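Local coordinates for protein CrmK (Actinoalloteichus sp. WH1-2216-6, PDB 5I1V) that is a flavoenzyme oxidase with covalently bound FAD, involved in recycling a shunt product during caerulomycin biosynthesis, at residues Gly131-Gly136 / Leu147-Leu152; Ala102-Ile107 / Met125-Gly130; Leu182-Thr187 / Pro476-Ile481; Arg93-Val98 / Trp201-Asp206. One frame throughout, in Å; residues are numbered along the deposited sequence.

Contact 1. Residues Gly131-Gly136 / Leu147-Leu152; sequences GHISGG and LTVDYL. With FAD (flavin-adenine dinucleotide), chain E.
Thr148, Ile133 and Gly136 provide most of the surface buried here, where the type I turn Ile133-Gly136 meets the 3-10 segment 148-150. Thr148 aims its side chain at the turn. Its OG1 sits in the crowded position between backbone N and carbonyl carbon (chi1 55°), 3.9 Å from Gly136 C, and is satisfied by a hydrogen bond to Gly137 O. The other branch, CG2, crosses obliquely to the ring of His132, 4.0 Å from NE2. The ring's other nitrogen serves the cofactor: His132 ND1 and FAD O2' share a nearly straight hydrogen bond of 3.1 Å. Thr148 is thus a second-shell neighbour of a flavin-binding residue. Ile133 O accepts Gly136 N at 2.9 Å to close the turn, and Val149 CG1 presses on the same oxygen at 3.1 Å, a tight fit. The same methyl reaches Gly136 CA at 3.8 Å. At phi 94° with this psi, a CB on Gly136 would collide with Gly135 O, a reason for glycine. Gly131 N donates to FAD O2P (3.1 Å). The packing joins helix 129-132 and the turn that follows to the lead-in of strand 152-160, with strand 196-202 touching both segments, as Tyr200 packs on Ile133 and Leu152.

Contact 2. Residues Ala102-Ile107 / Met125-Gly130; sequences ATVGQI and MGVGAG. With FAD (flavin-adenine dinucleotide), chain E.
The phosphate-binding turn of the PCMH-type FAD domain runs through residues 125-130 and is tied by backbone bonds to the start of helix 104-115. Three such bonds follow one another, around a single bridge of Thr103 with Gly128. Ala129 N gives its hydrogen to Ala102 O (3.0 Å) nearly along the C=O axis, at a C=O...N angle of 177°. Val104 N reaches Val127 O at 2.9 Å, an oxygen that also receives a CA-H...O contact from Thr103. Gly105 N meets Met125 O at 3.2 Å in the carbonyl plane, on a lone pair. Thr103, at the N-cap position of helix 104-115, makes no capping bond with its side chain; instead its backbone N donates to Gln106 OE1 (3.2 Å). Met125 starts out away from the helix, but bends at chi2 and chi3 bring its CE back to 3.6 Å from Gly105 CA, where the helix carries no side chain. Met125 also packs on Val331 of the second subunit. Val127 works both ways: CG1 lies 4.1 Å from Val104 CG1, crossing obliquely, while CG2 touches the flavin at C9 (3.6 Å). Next along, Gly128 N donates to FAD O1P at 2.8 Å, nearly straight (N-H...O 166°). Gly128 is also the N-cap of helix 129-132, so the helix dipole may further stabilise the phosphate charge. Just before the turn, Cys124 is covalently joined to FAD, as is His64; such bicovalent attachment is typical of berberine-bridge-enzyme-like oxidases.

Contact 3. Residues Leu182-Thr187 / Pro476-Ile481; sequences LWWAHT and PRLQEI
Two helices from distant parts of the chain, 180-185 and 475-485, pack side by side here, the second within the berberine-like C-terminal region of this FAD-linked oxidoreductase. No hydrogen bond crosses between the segments; the join is made of carbon. Trp184 does most of the work and is best followed outward. Its CB leaves the backbone toward the partner helix, CG is anti to the backbone N (chi1 -176°), and chi2 near 90° turns the indole so that its benzo side leads. CE3 meets Ile481 CD1 at 3.6 Å. One atom further, CZ3 lies 3.6 Å from Arg477 CG and 3.8 Å from Leu478 CD2, and CH2 lies 3.9 Å from Arg477 CG. Leu478 and Ile481 cross the indole at about a right angle, whereas Arg477 crosses obliquely. At the polar corner of the ring, NE1 is hydrogen-bonded to Ala390 O. Ala185, the next residue, completes the apolar surface with its CB 3.9 Å from Ile481 CG2. Arg477 contributes its aliphatic part to the tryptophan and, after a bend at chi2, carries its guanidinium over Ile481 CD1 to a salt bridge with Glu480, NH1 to OE1 3.1 Å. Arg477 thus serves both the apolar packing and a charged pair. Where helix 180-185 ends, His186 folds back: its ND1 donates to Leu182 O at 2.8 Å, almost straight at 178°, with the acceptor lying in the plane of the imidazole.

Contact 4. Residues Arg93-Val98 / Trp201-Asp206; sequences RGAFEV and WLRSPD
Two antiparallel strand ends, 95-98 and 201-202, satisfy each other's backbone at the hydrogen-bonded pair Phe96-Leu202. Phe96 N donates to Leu202 O at 2.9 Å and Leu202 N to Phe96 O at 2.8 Å, both acceptors being used on a lone pair. Past the strand, Arg203 takes over with its side chain: NE donates to Gly94 O (2.9 Å), coming from above that carbonyl's plane while the oxygen lies in the guanidinium plane. A water that accepts from Arg203 NH2 (2.7 Å) lies within hydrogen-bonding reach of the same Gly94 O. Gly94 and Ala95 form a G1 beta bulge facing Asp90, and Asp90 OD2 accepts from Trp201 NE1. Over one face of that indole lies Arg93, CD making a CH-pi contact 3.6 Å from the five-membered ring's centroid and CZ a cation-pi contact 4.5 Å from that of the six-membered ring. Glu97 runs alongside Trp201, its OE2 salt-bridged to Arg199. In the five-stranded antiparallel sheet, strand 95-99 lies between 87-90 and 196-202, with 152-160 beyond; the face bearing Phe96 and Leu202 is packed by helices 104-115 and 212-215 through Phe96.

How the contacts relate
Contacts 1 and 2 share helix 129-132 and both hold FAD, their centres 12 Å apart; His132 CB packs on Val127 CG1 at 3.6 Å. Gly128 and Gly131 each donate to a phosphate oxygen, while His132 bonds the ribityl O2'. Contact 4 packs against contact 2, centres 17 Å apart, with Val98 CG1 against Ile107 CD1 (3.5 Å); it also meets contact 1 where Arg203 N and Tyr151 O lie 2.9 Å apart, a probable hydrogen bond. Contact 3 reaches contact 1 through Leu152 O and Trp183 NE1, also 2.9 Å apart, but does not touch contacts 2 or 4. Contacts 3 and 4 lie further out, the side chains of Leu182 and Val98 each about 10 Å from FAD.

Contact 1. Residues Gly131-Gly136 / Leu147-Leu152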
# COMPACT_ATOMS: atom_id res chain seq x y z
N GLY A 131 8.21 10.27 12.78
CA GLY A 131 7.28 10.42 13.90
C GLY A 131 7.08 9.16 14.71
O GLY A 131 6.84 9.18 15.95
N HIS A 132 7.20 8.03 14.04
CA HIS A 132 6.84 6.76 14.65
C HIS A 132 7.81 6.28 15.75
O HIS A 132 7.40 5.96 16.88
CB HIS A 132 6.72 5.72 13.57
CG HIS A 132 6.40 4.36 14.06
ND1 HIS A 132 5.16 4.01 14.55
CD2 HIS A 132 7.16 3.24 14.12
CE1 HIS A 132 5.17 2.73 14.87
NE2 HIS A 132 6.38 2.24 14.63
N ILE A 133 9.10 6.26 15.45
CA ILE A 133 10.04 5.70 16.37
C ILE A 133 10.19 6.56 17.63
O ILE A 133 10.13 6.02 18.73
CB ILE A 133 11.39 5.40 15.68
CG1 ILE A 133 11.19 4.37 14.56
CG2 ILE A 133 12.37 4.86 16.72
CD1 ILE A 133 12.43 4.04 13.77
N SER A 134 10.32 7.87 17.48
CA SER A 134 10.57 8.79 18.59
C SER A 134 9.45 8.79 19.63
O SER A 134 9.69 9.15 20.79
CB SER A 134 10.81 10.23 18.09
OG SER A 134 9.70 10.68 17.29
N GLY A 135 8.25 8.41 19.24
CA GLY A 135 7.13 8.24 20.16
C GLY A 135 7.01 6.94 20.92
O GLY A 135 6.18 6.82 21.84
N GLY A 136 7.81 5.95 20.54
CA GLY A 136 7.79 4.61 21.14
C GLY A 136 6.90 3.64 20.37
O GLY A 136 6.05 3.00 20.95
N LEU A 147 9.39 -2.76 22.17
CA LEU A 147 9.08 -1.57 21.39
C LEU A 147 10.17 -1.27 20.42
O LEU A 147 11.32 -1.70 20.60
CB LEU A 147 8.90 -0.37 22.31
CG LEU A 147 7.84 -0.57 23.38
CD1 LEU A 147 7.74 0.65 24.27
CD2 LEU A 147 6.47 -0.85 22.79
N THR A 148 9.85 -0.47 19.40
CA THR A 148 10.87 -0.03 18.47
C THR A 148 12.04 0.62 19.20
O THR A 148 13.20 0.40 18.86
CB THR A 148 10.32 1.00 17.48
OG1 THR A 148 9.72 2.09 18.20
CG2 THR A 148 9.27 0.44 16.66
N VAL A 149 11.75 1.42 20.20
CA VAL A 149 12.81 2.13 20.90
C VAL A 149 13.73 1.21 21.73
O VAL A 149 14.85 1.59 22.05
CB VAL A 149 12.28 3.28 21.75
CG1 VAL A 149 11.55 4.30 20.88
CG2 VAL A 149 11.44 2.79 22.91
N ASP A 150 13.31 -0.02 21.98
CA ASP A 150 14.23 -1.03 22.54
C ASP A 150 15.39 -1.47 21.61
O ASP A 150 16.28 -2.18 22.06
CB ASP A 150 13.44 -2.23 23.07
CG ASP A 150 12.46 -1.81 24.18
OD1 ASP A 150 12.87 -0.92 24.94
OD2 ASP A 150 11.28 -2.32 24.28
N TYR A 151 15.37 -1.03 20.36
CA TYR A 151 16.40 -1.30 19.38
C TYR A 151 17.08 -0.04 18.89
O TYR A 151 17.76 -0.10 17.83
CB TYR A 151 15.75 -2.03 18.19
CG TYR A 151 15.14 -3.30 18.68
CD1 TYR A 151 13.82 -3.33 19.15
CD2 TYR A 151 15.91 -4.44 18.78
CE1 TYR A 151 13.29 -4.51 19.67
CE2 TYR A 151 15.39 -5.61 19.31
CZ TYR A 151 14.10 -5.64 19.75
OH TYR A 151 13.61 -6.85 20.27
N LEU A 152 16.82 1.10 19.53
CA LEU A 152 17.38 2.36 19.05
C LEU A 152 18.86 2.47 19.49
O LEU A 152 19.19 2.74 20.64
CB LEU A 152 16.62 3.57 19.51
CG LEU A 152 17.06 4.94 18.92
CD1 LEU A 152 16.88 4.96 17.42
CD2 LEU A 152 16.21 6.04 19.52
PA FAD E . 4.09 13.03 10.59
O1A FAD E . 2.67 13.53 10.49
O2A FAD E . 4.97 13.32 9.41
O5B FAD E . 4.76 13.55 11.91
C5B FAD E . 4.27 13.23 13.21
C4B FAD E . 4.86 14.22 14.22
O4B FAD E . 6.27 13.93 14.30
C3B FAD E . 4.79 15.69 13.90
O3B FAD E . 4.84 16.42 15.11
C2B FAD E . 6.06 15.95 13.13
O2B FAD E . 6.47 17.30 12.95
C1B FAD E . 7.05 15.03 13.87
N9A FAD E . 8.09 14.49 12.96
C8A FAD E . 7.95 13.83 11.77
N7A FAD E . 9.18 13.62 11.21
C5A FAD E . 10.06 14.13 12.05
C6A FAD E . 11.50 14.19 12.04
N6A FAD E . 12.11 13.63 11.02
N1A FAD E . 12.09 14.81 13.07
C2A FAD E . 11.40 15.39 14.07
N3A FAD E . 10.05 15.32 14.18
C4A FAD E . 9.38 14.75 13.15
N1 FAD E . 1.78 3.93 15.89
C2 FAD E . 2.18 2.79 16.49
O2 FAD E . 2.97 2.83 17.44
N3 FAD E . 1.75 1.57 16.10
C4 FAD E . 0.88 1.36 15.13
O4 FAD E . 0.54 0.21 14.78
C4X FAD E . 0.39 2.53 14.41
N5 FAD E . -0.51 2.40 13.39
C5X FAD E . -0.84 3.49 12.69
C6 FAD E . -1.63 3.37 11.55
C7 FAD E . -2.04 4.45 10.78
C7M FAD E . -2.90 4.23 9.53
C8 FAD E . -1.58 5.79 11.22
C8M FAD E . -1.98 7.03 10.47
C9 FAD E . -0.79 5.95 12.36
C9A FAD E . -0.40 4.85 13.12
N10 FAD E . 0.40 4.97 14.26
C10 FAD E . 0.85 3.83 14.90
C1' FAD E . 0.67 6.27 14.87
C2' FAD E . 1.96 6.84 14.38
O2' FAD E . 3.02 6.22 15.09
C3' FAD E . 2.02 8.32 14.50
O3' FAD E . 0.92 8.89 13.74
C4' FAD E . 3.39 8.87 14.03
O4' FAD E . 3.62 10.09 14.73
C5' FAD E . 3.39 9.09 12.53
O5' FAD E . 4.70 9.51 12.14
P FAD E . 4.81 10.15 10.69
O1P FAD E . 4.15 9.27 9.69
O2P FAD E . 6.23 10.57 10.45
O3P FAD E . 3.90 11.47 10.86

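Contact 2. Residues Ala102-Ile107 / Met125-Gly130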
# COMPACT_ATOMS: atom_id res chain seq x y z
N ALA A 102 11.65 7.03 5.52
CA ALA A 102 11.25 5.65 5.17
C ALA A 102 9.93 5.33 5.86
O ALA A 102 9.71 5.78 6.98
CB ALA A 102 12.35 4.69 5.62
N THR A 103 9.02 4.63 5.19
CA THR A 103 7.78 4.22 5.84
C THR A 103 7.95 2.81 6.39
O THR A 103 8.81 2.00 5.94
CB THR A 103 6.63 4.24 4.84
OG1 THR A 103 6.99 3.44 3.72
CG2 THR A 103 6.39 5.64 4.36
N VAL A 104 7.16 2.49 7.40
CA VAL A 104 7.35 1.20 8.08
C VAL A 104 7.16 -0.02 7.16
O VAL A 104 7.92 -0.99 7.26
CB VAL A 104 6.45 1.04 9.30
CG1 VAL A 104 6.64 2.20 10.26
CG2 VAL A 104 5.05 0.91 8.85
N GLY A 105 6.22 0.06 6.24
CA GLY A 105 5.94 -1.09 5.35
C GLY A 105 7.16 -1.48 4.52
O GLY A 105 7.47 -2.69 4.28
N GLN A 106 7.81 -0.43 4.06
CA GLN A 106 8.97 -0.48 3.24
C GLN A 106 10.15 -1.02 4.02
O GLN A 106 10.90 -1.86 3.54
CB GLN A 106 9.28 0.95 2.79
CG GLN A 106 10.63 1.18 2.15
CD GLN A 106 11.04 2.65 2.15
OE1 GLN A 106 10.24 3.57 2.45
NE2 GLN A 106 12.31 2.88 1.80
N ILE A 107 10.33 -0.48 5.22
CA ILE A 107 11.36 -0.90 6.12
C ILE A 107 11.22 -2.43 6.35
O ILE A 107 12.21 -3.19 6.25
CB ILE A 107 11.27 -0.13 7.48
CG1 ILE A 107 11.64 1.34 7.33
CG2 ILE A 107 12.22 -0.70 8.49
CD1 ILE A 107 11.23 2.21 8.51
N MET A 125 1.00 0.97 6.94
CA MET A 125 1.97 0.90 5.86
C MET A 125 2.70 2.17 5.57
O MET A 125 3.92 2.15 5.32
CB MET A 125 1.28 0.45 4.57
CG MET A 125 0.96 -1.03 4.58
SD MET A 125 2.45 -2.06 4.73
CE MET A 125 3.20 -1.61 3.14
N GLY A 126 1.97 3.29 5.64
CA GLY A 126 2.50 4.58 5.27
C GLY A 126 3.09 5.41 6.41
O GLY A 126 3.47 6.55 6.18
N VAL A 127 3.17 4.86 7.61
CA VAL A 127 3.64 5.60 8.78
C VAL A 127 5.15 5.86 8.57
O VAL A 127 5.86 4.95 8.21
CB VAL A 127 3.35 4.78 10.00
CG1 VAL A 127 4.09 5.27 11.20
CG2 VAL A 127 1.86 4.77 10.26
N GLY A 128 5.60 7.08 8.80
CA GLY A 128 7.03 7.45 8.65
C GLY A 128 7.82 7.14 9.90
O GLY A 128 7.34 7.32 11.05
N ALA A 129 9.07 6.75 9.70
CA ALA A 129 9.97 6.43 10.78
C ALA A 129 10.09 7.67 11.65
O ALA A 129 10.12 7.60 12.87
CB ALA A 129 11.34 6.06 10.24
N GLY A 130 10.13 8.81 11.00
CA GLY A 130 10.39 10.06 11.69
C GLY A 130 9.54 10.36 12.90
O GLY A 130 10.08 10.68 13.92
PA FAD E . 4.09 13.03 10.59
O1A FAD E . 2.67 13.53 10.49
O2A FAD E . 4.97 13.32 9.41
O5B FAD E . 4.76 13.55 11.91
C5B FAD E . 4.27 13.23 13.21
C4B FAD E . 4.86 14.22 14.22
O4B FAD E . 6.27 13.93 14.30
C3B FAD E . 4.79 15.69 13.90
O3B FAD E . 4.84 16.42 15.11
C2B FAD E . 6.06 15.95 13.13
O2B FAD E . 6.47 17.30 12.95
C1B FAD E . 7.05 15.03 13.87
N9A FAD E . 8.09 14.49 12.96
C8A FAD E . 7.95 13.83 11.77
N7A FAD E . 9.18 13.62 11.21
C5A FAD E . 10.06 14.13 12.05
C6A FAD E . 11.50 14.19 12.04
N6A FAD E . 12.11 13.63 11.02
N1A FAD E . 12.09 14.81 13.07
C2A FAD E . 11.40 15.39 14.07
N3A FAD E . 10.05 15.32 14.18
C4A FAD E . 9.38 14.75 13.15
N1 FAD E . 1.78 3.93 15.89
C2 FAD E . 2.18 2.79 16.49
O2 FAD E . 2.97 2.83 17.44
N3 FAD E . 1.75 1.57 16.10
C4 FAD E . 0.88 1.36 15.13
O4 FAD E . 0.54 0.21 14.78
C4X FAD E . 0.39 2.53 14.41
N5 FAD E . -0.51 2.40 13.39
C5X FAD E . -0.84 3.49 12.69
C6 FAD E . -1.63 3.37 11.55
C7 FAD E . -2.04 4.45 10.78
C7M FAD E . -2.90 4.23 9.53
C8 FAD E . -1.58 5.79 11.22
C8M FAD E . -1.98 7.03 10.47
C9 FAD E . -0.79 5.95 12.36
C9A FAD E . -0.40 4.85 13.12
N10 FAD E . 0.40 4.97 14.26
C10 FAD E . 0.85 3.83 14.90
C1' FAD E . 0.67 6.27 14.87
C2' FAD E . 1.96 6.84 14.38
O2' FAD E . 3.02 6.22 15.09
C3' FAD E . 2.02 8.32 14.50
O3' FAD E . 0.92 8.89 13.74
C4' FAD E . 3.39 8.87 14.03
O4' FAD E . 3.62 10.09 14.73
C5' FAD E . 3.39 9.09 12.53
O5' FAD E . 4.70 9.51 12.14
P FAD E . 4.81 10.15 10.69
O1P FAD E . 4.15 9.27 9.69
O2P FAD E . 6.23 10.57 10.45
O3P FAD E . 3.90 11.47 10.86

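Contact 3. Residues Leu182-Thr187 / Pro476-Ile481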
# COMPACT_ATOMS: atom_id res chain seq x y z
N LEU A 182 19.94 13.38 24.72
CA LEU A 182 19.26 13.52 23.44
C LEU A 182 18.76 12.19 22.89
O LEU A 182 17.63 12.09 22.37
CB LEU A 182 20.16 14.22 22.40
CG LEU A 182 19.51 14.73 21.14
CD1 LEU A 182 18.32 15.63 21.51
CD2 LEU A 182 20.53 15.47 20.29
N TRP A 183 19.59 11.15 23.01
CA TRP A 183 19.19 9.81 22.58
C TRP A 183 17.99 9.38 23.41
O TRP A 183 16.99 8.89 22.87
CB TRP A 183 20.33 8.80 22.69
CG TRP A 183 19.86 7.38 22.58
CD1 TRP A 183 19.70 6.66 21.45
CD2 TRP A 183 19.43 6.56 23.65
NE1 TRP A 183 19.21 5.43 21.74
CE2 TRP A 183 19.01 5.35 23.10
CE3 TRP A 183 19.34 6.75 25.04
CZ2 TRP A 183 18.59 4.28 23.88
CZ3 TRP A 183 18.87 5.74 25.81
CH2 TRP A 183 18.50 4.50 25.24
N TRP A 184 18.05 9.60 24.72
CA TRP A 184 16.98 9.14 25.58
C TRP A 184 15.65 9.81 25.28
O TRP A 184 14.61 9.18 25.34
CB TRP A 184 17.37 9.36 27.04
CG TRP A 184 16.37 8.85 28.06
CD1 TRP A 184 16.34 7.59 28.60
CD2 TRP A 184 15.31 9.57 28.69
NE1 TRP A 184 15.34 7.49 29.52
CE2 TRP A 184 14.69 8.69 29.60
CE3 TRP A 184 14.82 10.87 28.57
CZ2 TRP A 184 13.62 9.07 30.41
CZ3 TRP A 184 13.77 11.25 29.38
CH2 TRP A 184 13.17 10.34 30.29
N ALA A 185 15.71 11.10 24.98
CA ALA A 185 14.53 11.86 24.59
C ALA A 185 13.82 11.29 23.36
O ALA A 185 12.63 11.37 23.23
CB ALA A 185 14.88 13.29 24.35
N HIS A 186 14.58 10.70 22.47
CA HIS A 186 14.03 10.03 21.29
C HIS A 186 13.57 8.61 21.51
O HIS A 186 13.28 7.90 20.53
CB HIS A 186 15.04 10.11 20.17
CG HIS A 186 15.18 11.49 19.62
ND1 HIS A 186 15.99 12.45 20.19
CD2 HIS A 186 14.58 12.08 18.57
CE1 HIS A 186 15.87 13.58 19.51
NE2 HIS A 186 15.00 13.38 18.53
N THR A 187 13.46 8.16 22.75
CA THR A 187 12.98 6.83 23.02
C THR A 187 11.61 6.95 23.68
O THR A 187 11.28 6.18 24.58
CB THR A 187 13.88 5.99 23.93
OG1 THR A 187 13.99 6.61 25.23
CG2 THR A 187 15.28 5.82 23.33
N PRO A 476 9.10 16.20 33.31
CA PRO A 476 10.14 17.17 33.67
C PRO A 476 11.56 16.87 33.17
O PRO A 476 12.29 17.78 32.87
CB PRO A 476 10.07 17.18 35.23
CG PRO A 476 8.64 16.87 35.50
CD PRO A 476 8.24 15.86 34.44
N ARG A 477 11.95 15.62 33.06
CA ARG A 477 13.25 15.31 32.50
C ARG A 477 13.28 15.68 31.00
O ARG A 477 14.27 16.26 30.52
CB ARG A 477 13.58 13.83 32.68
CG ARG A 477 14.88 13.38 32.02
CD ARG A 477 16.10 14.14 32.47
NE ARG A 477 17.28 13.43 32.00
CZ ARG A 477 18.41 13.98 31.61
NH1 ARG A 477 18.60 15.25 31.63
NH2 ARG A 477 19.38 13.20 31.18
N LEU A 478 12.20 15.38 30.30
CA LEU A 478 12.09 15.80 28.89
C LEU A 478 12.14 17.34 28.75
O LEU A 478 12.76 17.85 27.83
CB LEU A 478 10.83 15.26 28.25
CG LEU A 478 10.80 13.76 28.05
CD1 LEU A 478 9.37 13.34 27.74
CD2 LEU A 478 11.74 13.34 26.91
N GLN A 479 11.50 18.06 29.66
CA GLN A 479 11.57 19.55 29.64
C GLN A 479 13.02 20.01 29.83
O GLN A 479 13.47 20.94 29.22
CB GLN A 479 10.69 20.13 30.70
CG GLN A 479 9.20 19.99 30.49
CD GLN A 479 8.46 20.78 31.53
OE1 GLN A 479 8.37 20.34 32.66
NE2 GLN A 479 7.95 21.94 31.16
N GLU A 480 13.76 19.33 30.70
CA GLU A 480 15.17 19.66 30.89
C GLU A 480 16.01 19.39 29.63
O GLU A 480 16.92 20.12 29.27
CB GLU A 480 15.72 18.87 32.10
CG GLU A 480 17.23 18.78 32.19
CD GLU A 480 17.69 17.82 33.30
OE1 GLU A 480 16.95 16.89 33.68
OE2 GLU A 480 18.83 17.99 33.79
N ILE A 481 15.74 18.29 28.97
CA ILE A 481 16.49 17.98 27.77
C ILE A 481 16.09 19.01 26.67
O ILE A 481 16.93 19.50 25.92
CB ILE A 481 16.25 16.52 27.36
CG1 ILE A 481 16.78 15.61 28.45
CG2 ILE A 481 16.89 16.20 26.02
CD1 ILE A 481 16.37 14.15 28.34

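Contact 4. Residues Arg93-Val98 / Trp201-Asp206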
# COMPACT_ATOMS: atom_id res chain seq x y z
N ARG A 93 28.67 0.88 12.13
CA ARG A 93 28.03 0.88 13.44
C ARG A 93 27.42 -0.46 13.78
O ARG A 93 26.95 -0.64 14.88
CB ARG A 93 26.93 1.97 13.50
CG ARG A 93 27.45 3.37 13.26
CD ARG A 93 26.34 4.39 13.45
NE ARG A 93 26.79 5.76 13.19
CZ ARG A 93 27.27 6.59 14.10
NH1 ARG A 93 27.61 7.82 13.72
NH2 ARG A 93 27.45 6.24 15.38
N GLY A 94 27.37 -1.39 12.83
CA GLY A 94 26.79 -2.68 13.10
C GLY A 94 25.30 -2.55 13.33
O GLY A 94 24.72 -3.24 14.16
N ALA A 95 24.68 -1.63 12.60
CA ALA A 95 23.27 -1.32 12.84
C ALA A 95 22.58 -0.97 11.55
O ALA A 95 23.24 -0.46 10.65
CB ALA A 95 23.17 -0.14 13.81
N PHE A 96 21.26 -1.18 11.49
CA PHE A 96 20.50 -0.79 10.34
C PHE A 96 20.20 0.72 10.32
O PHE A 96 19.58 1.25 11.26
CB PHE A 96 19.21 -1.59 10.23
CG PHE A 96 19.46 -3.03 9.96
CD1 PHE A 96 19.66 -3.49 8.68
CD2 PHE A 96 19.54 -3.92 11.03
CE1 PHE A 96 19.94 -4.83 8.48
CE2 PHE A 96 19.78 -5.24 10.81
CZ PHE A 96 19.97 -5.70 9.56
N GLU A 97 20.62 1.38 9.24
CA GLU A 97 20.34 2.82 9.06
C GLU A 97 18.98 2.99 8.40
O GLU A 97 18.70 2.36 7.38
CB GLU A 97 21.40 3.43 8.19
CG GLU A 97 21.41 4.95 8.14
CD GLU A 97 22.41 5.49 7.09
OE1 GLU A 97 23.11 4.65 6.51
OE2 GLU A 97 22.45 6.71 6.79
N VAL A 98 18.15 3.81 9.01
CA VAL A 98 16.82 4.06 8.52
C VAL A 98 16.64 5.58 8.43
O VAL A 98 16.50 6.23 9.47
CB VAL A 98 15.72 3.47 9.44
CG1 VAL A 98 14.31 3.80 8.93
CG2 VAL A 98 15.82 1.95 9.61
N TRP A 201 19.44 4.53 13.77
CA TRP A 201 20.15 3.26 13.64
C TRP A 201 19.52 2.27 14.60
O TRP A 201 19.39 2.52 15.80
CB TRP A 201 21.64 3.42 13.95
CG TRP A 201 22.44 4.06 12.85
CD1 TRP A 201 23.02 3.45 11.80
CD2 TRP A 201 22.71 5.46 12.71
NE1 TRP A 201 23.68 4.38 11.01
CE2 TRP A 201 23.50 5.62 11.55
CE3 TRP A 201 22.40 6.58 13.47
CZ2 TRP A 201 23.99 6.87 11.14
CZ3 TRP A 201 22.87 7.82 13.06
CH2 TRP A 201 23.67 7.95 11.92
N LEU A 202 19.22 1.08 14.08
CA LEU A 202 18.58 0.07 14.82
C LEU A 202 19.45 -1.17 14.98
O LEU A 202 19.98 -1.69 14.00
CB LEU A 202 17.26 -0.34 14.15
CG LEU A 202 16.27 0.79 13.86
CD1 LEU A 202 15.13 0.28 12.99
CD2 LEU A 202 15.69 1.35 15.12
N ARG A 203 19.47 -1.69 16.20
CA ARG A 203 20.15 -2.94 16.48
C ARG A 203 19.78 -3.46 17.86
O ARG A 203 19.51 -2.69 18.74
CB ARG A 203 21.66 -2.70 16.34
CG ARG A 203 22.46 -2.72 17.60
CD ARG A 203 23.92 -2.36 17.30
NE ARG A 203 24.72 -3.52 17.00
CZ ARG A 203 25.26 -4.30 17.94
NH1 ARG A 203 25.07 -4.02 19.24
NH2 ARG A 203 25.99 -5.37 17.59
N SER A 204 19.75 -4.77 18.06
CA SER A 204 19.57 -5.35 19.40
C SER A 204 20.74 -5.00 20.26
O SER A 204 21.89 -5.12 19.83
CB SER A 204 19.50 -6.88 19.33
OG SER A 204 18.43 -7.28 18.53
N PRO A 205 20.49 -4.57 21.49
CA PRO A 205 21.64 -4.24 22.33
C PRO A 205 22.58 -5.44 22.59
O PRO A 205 23.78 -5.27 22.79
CB PRO A 205 21.02 -3.74 23.65
CG PRO A 205 19.54 -3.90 23.51
CD PRO A 205 19.19 -4.27 22.10
N ASP A 206 22.05 -6.65 22.53
CA ASP A 206 22.89 -7.83 22.74
C ASP A 206 23.14 -8.64 21.46
O ASP A 206 23.40 -9.83 21.53
CB ASP A 206 22.27 -8.69 23.84
CG ASP A 206 22.13 -7.92 25.16
OD1 ASP A 206 23.11 -7.25 25.59
OD2 ASP A 206 21.05 -7.99 25.77
O HOH W 1 25.89 -5.71 14.93